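Local coordinates for protein maleylacetoacetate isomerase (Anaeromyxobacter dehalogenans, PDB 4IGJ) that probably isomerises maleylacetoacetate with glutathione as cofactor, as a zeta-class member of the glutathione transferase superfamily, at residues T24-S29 against E51-D56. Sequence-based numbering, arbitrary orientation.
Sequences TLRLYS and EYRAVD
Leu-25, Leu-27 and Ser-29 bond through their backbones to Glu-51, Arg-53 and Val-55, joining the parallel strands 24-29 and 51-54 by five hydrogen bonds: Leu-25 O accepts from Glu-51 N, Leu-27 gives its N to Glu-51 O and takes Arg-53 N on its own O, and Ser-29 repeats the pattern with Arg-53 O and Val-55 N. The last, Ser-29 O to Val-55 N at 2.8 Å, carries the pairing one residue beyond the strand.

On the face bearing Arg-26, Tyr-28, Glu-51 and Arg-53, the long chains of Arg-26, Glu-51 and Arg-53 suit a partly solvent-exposed surface, their methylenes packing while their ends carry charge; Tyr-28 offers a flat ring that an aliphatic chain can cover. A salt bridge joins Arg-26 to Glu-51, its hydrogen bond from NE to OE2 long and weak (3.3 Å), the carboxylate oxygen lying at the guanidinium edge with the two planes 57° apart. Arg-53 CB lies over one face of the Tyr-28 ring, a CH-pi contact 4.2 Å from the centroid. A bend at chi2 (-73°) takes CD and NE past Tyr-28 CE1 and lets Arg-53 NH1 donate back to Ala-54 O, 2.7 Å away. At the edge of the same ring, Val-55 CG2 lies 3.9 Å from Tyr-28 CD1.

The other face is turned to helix 34-45, where buried, branched, apolar Leu-27 suits packing against Val-39 and Arg-40. Here small Ser-29 lets the Tyr-52 ring reach across to it; with OG anti to N (chi1 173°), the serine hydroxyl is carried to Tyr-52 OH, a weak 2.9 Å hydrogen bond from Ser-29 OG. Arg-40 is the stronger partner of that serine hydroxyl, and Asp-233 weakly engages the tyrosine.

This is the first beta-alpha-beta unit of the thioredoxin-like N-terminal domain. Backbone bonds fix its register, and the Val-55 bond holds the start of the following loop against strand 24-29, where the valine side chain lies near Gln-60 and Val-76, residues that bind glutathione.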
# COMPACT_ATOMS: atom_id res chain seq x y z
N THR A 24 -0.84 -22.09 -14.88
CA THR A 24 -0.81 -21.14 -16.00
C THR A 24 -1.29 -19.77 -15.51
O THR A 24 -2.08 -19.69 -14.56
CB THR A 24 -1.67 -21.60 -17.19
OG1 THR A 24 -3.04 -21.71 -16.80
CG2 THR A 24 -1.17 -22.94 -17.71
N LEU A 25 -0.83 -18.71 -16.15
CA LEU A 25 -1.09 -17.34 -15.69
C LEU A 25 -1.75 -16.47 -16.76
O LEU A 25 -1.37 -16.52 -17.93
CB LEU A 25 0.21 -16.68 -15.26
CG LEU A 25 1.03 -17.34 -14.16
CD1 LEU A 25 2.30 -16.54 -13.92
CD2 LEU A 25 0.23 -17.48 -12.89
N ARG A 26 -2.71 -15.66 -16.33
CA ARG A 26 -3.35 -14.70 -17.22
C ARG A 26 -3.52 -13.37 -16.50
O ARG A 26 -4.16 -13.30 -15.45
CB ARG A 26 -4.71 -15.24 -17.68
CG ARG A 26 -5.63 -14.21 -18.30
CD ARG A 26 -7.02 -14.80 -18.48
NE ARG A 26 -7.18 -15.39 -19.80
CZ ARG A 26 -8.14 -15.04 -20.65
NH1 ARG A 26 -8.23 -15.61 -21.84
NH2 ARG A 26 -9.03 -14.11 -20.30
N LEU A 27 -2.94 -12.31 -17.06
CA LEU A 27 -2.99 -11.01 -16.42
C LEU A 27 -4.01 -10.09 -17.07
O LEU A 27 -3.89 -9.79 -18.27
CB LEU A 27 -1.62 -10.34 -16.47
CG LEU A 27 -1.56 -8.98 -15.78
CD1 LEU A 27 -1.77 -9.13 -14.27
CD2 LEU A 27 -0.27 -8.28 -16.10
N TYR A 28 -4.98 -9.64 -16.29
CA TYR A 28 -5.91 -8.60 -16.73
C TYR A 28 -5.21 -7.25 -16.55
O TYR A 28 -4.93 -6.83 -15.43
CB TYR A 28 -7.20 -8.65 -15.91
CG TYR A 28 -8.04 -9.86 -16.22
CD1 TYR A 28 -9.14 -9.76 -17.07
CD2 TYR A 28 -7.74 -11.11 -15.69
CE1 TYR A 28 -9.91 -10.86 -17.38
CE2 TYR A 28 -8.51 -12.22 -15.99
CZ TYR A 28 -9.60 -12.09 -16.83
OH TYR A 28 -10.37 -13.19 -17.14
N SER A 29 -4.92 -6.60 -17.67
CA SER A 29 -4.05 -5.43 -17.69
C SER A 29 -4.60 -4.38 -18.64
O SER A 29 -5.29 -4.71 -19.61
CB SER A 29 -2.65 -5.85 -18.16
OG SER A 29 -1.78 -4.74 -18.35
N GLU A 51 -0.56 -14.97 -20.28
CA GLU A 51 -1.49 -14.44 -21.28
C GLU A 51 -1.92 -13.04 -20.91
O GLU A 51 -2.24 -12.76 -19.75
CB GLU A 51 -2.73 -15.32 -21.38
CG GLU A 51 -2.46 -16.76 -21.74
CD GLU A 51 -3.73 -17.56 -21.87
OE1 GLU A 51 -3.69 -18.64 -22.49
OE2 GLU A 51 -4.78 -17.10 -21.36
N TYR A 52 -1.95 -12.15 -21.89
CA TYR A 52 -2.37 -10.77 -21.66
C TYR A 52 -3.84 -10.65 -21.99
O TYR A 52 -4.25 -10.91 -23.13
CB TYR A 52 -1.55 -9.82 -22.53
CG TYR A 52 -1.69 -8.35 -22.18
CD1 TYR A 52 -0.73 -7.72 -21.41
CD2 TYR A 52 -2.76 -7.60 -22.63
CE1 TYR A 52 -0.84 -6.38 -21.08
CE2 TYR A 52 -2.89 -6.26 -22.30
CZ TYR A 52 -1.92 -5.65 -21.53
OH TYR A 52 -2.03 -4.31 -21.21
N ARG A 53 -4.65 -10.28 -21.01
CA ARG A 53 -6.06 -10.00 -21.25
C ARG A 53 -6.28 -8.50 -21.06
O ARG A 53 -6.24 -7.99 -19.94
CB ARG A 53 -6.97 -10.79 -20.30
CG ARG A 53 -8.46 -10.89 -20.74
CD ARG A 53 -9.26 -9.59 -20.58
NE ARG A 53 -10.71 -9.81 -20.60
CZ ARG A 53 -11.62 -8.84 -20.65
NH1 ARG A 53 -11.24 -7.57 -20.69
NH2 ARG A 53 -12.91 -9.14 -20.66
N ALA A 54 -6.51 -7.81 -22.17
CA ALA A 54 -6.66 -6.36 -22.13
C ALA A 54 -7.99 -5.96 -21.50
O ALA A 54 -9.04 -6.54 -21.80
CB ALA A 54 -6.55 -5.79 -23.54
N VAL A 55 -7.93 -4.96 -20.63
CA VAL A 55 -9.12 -4.36 -20.07
C VAL A 55 -9.07 -2.89 -20.43
O VAL A 55 -8.21 -2.16 -19.96
CB VAL A 55 -9.17 -4.53 -18.53
CG1 VAL A 55 -10.36 -3.79 -17.95
CG2 VAL A 55 -9.21 -6.01 -18.16
N ASP A 56 -9.97 -2.46 -21.31
CA ASP A 56 -9.96 -1.08 -21.79
C ASP A 56 -10.59 -0.17 -20.75
O ASP A 56 -11.80 0.05 -20.74
CB ASP A 56 -10.70 -0.97 -23.13
CG ASP A 56 -10.42 0.33 -23.85
OD1 ASP A 56 -10.07 1.33 -23.18
OD2 ASP A 56 -10.58 0.37 -25.09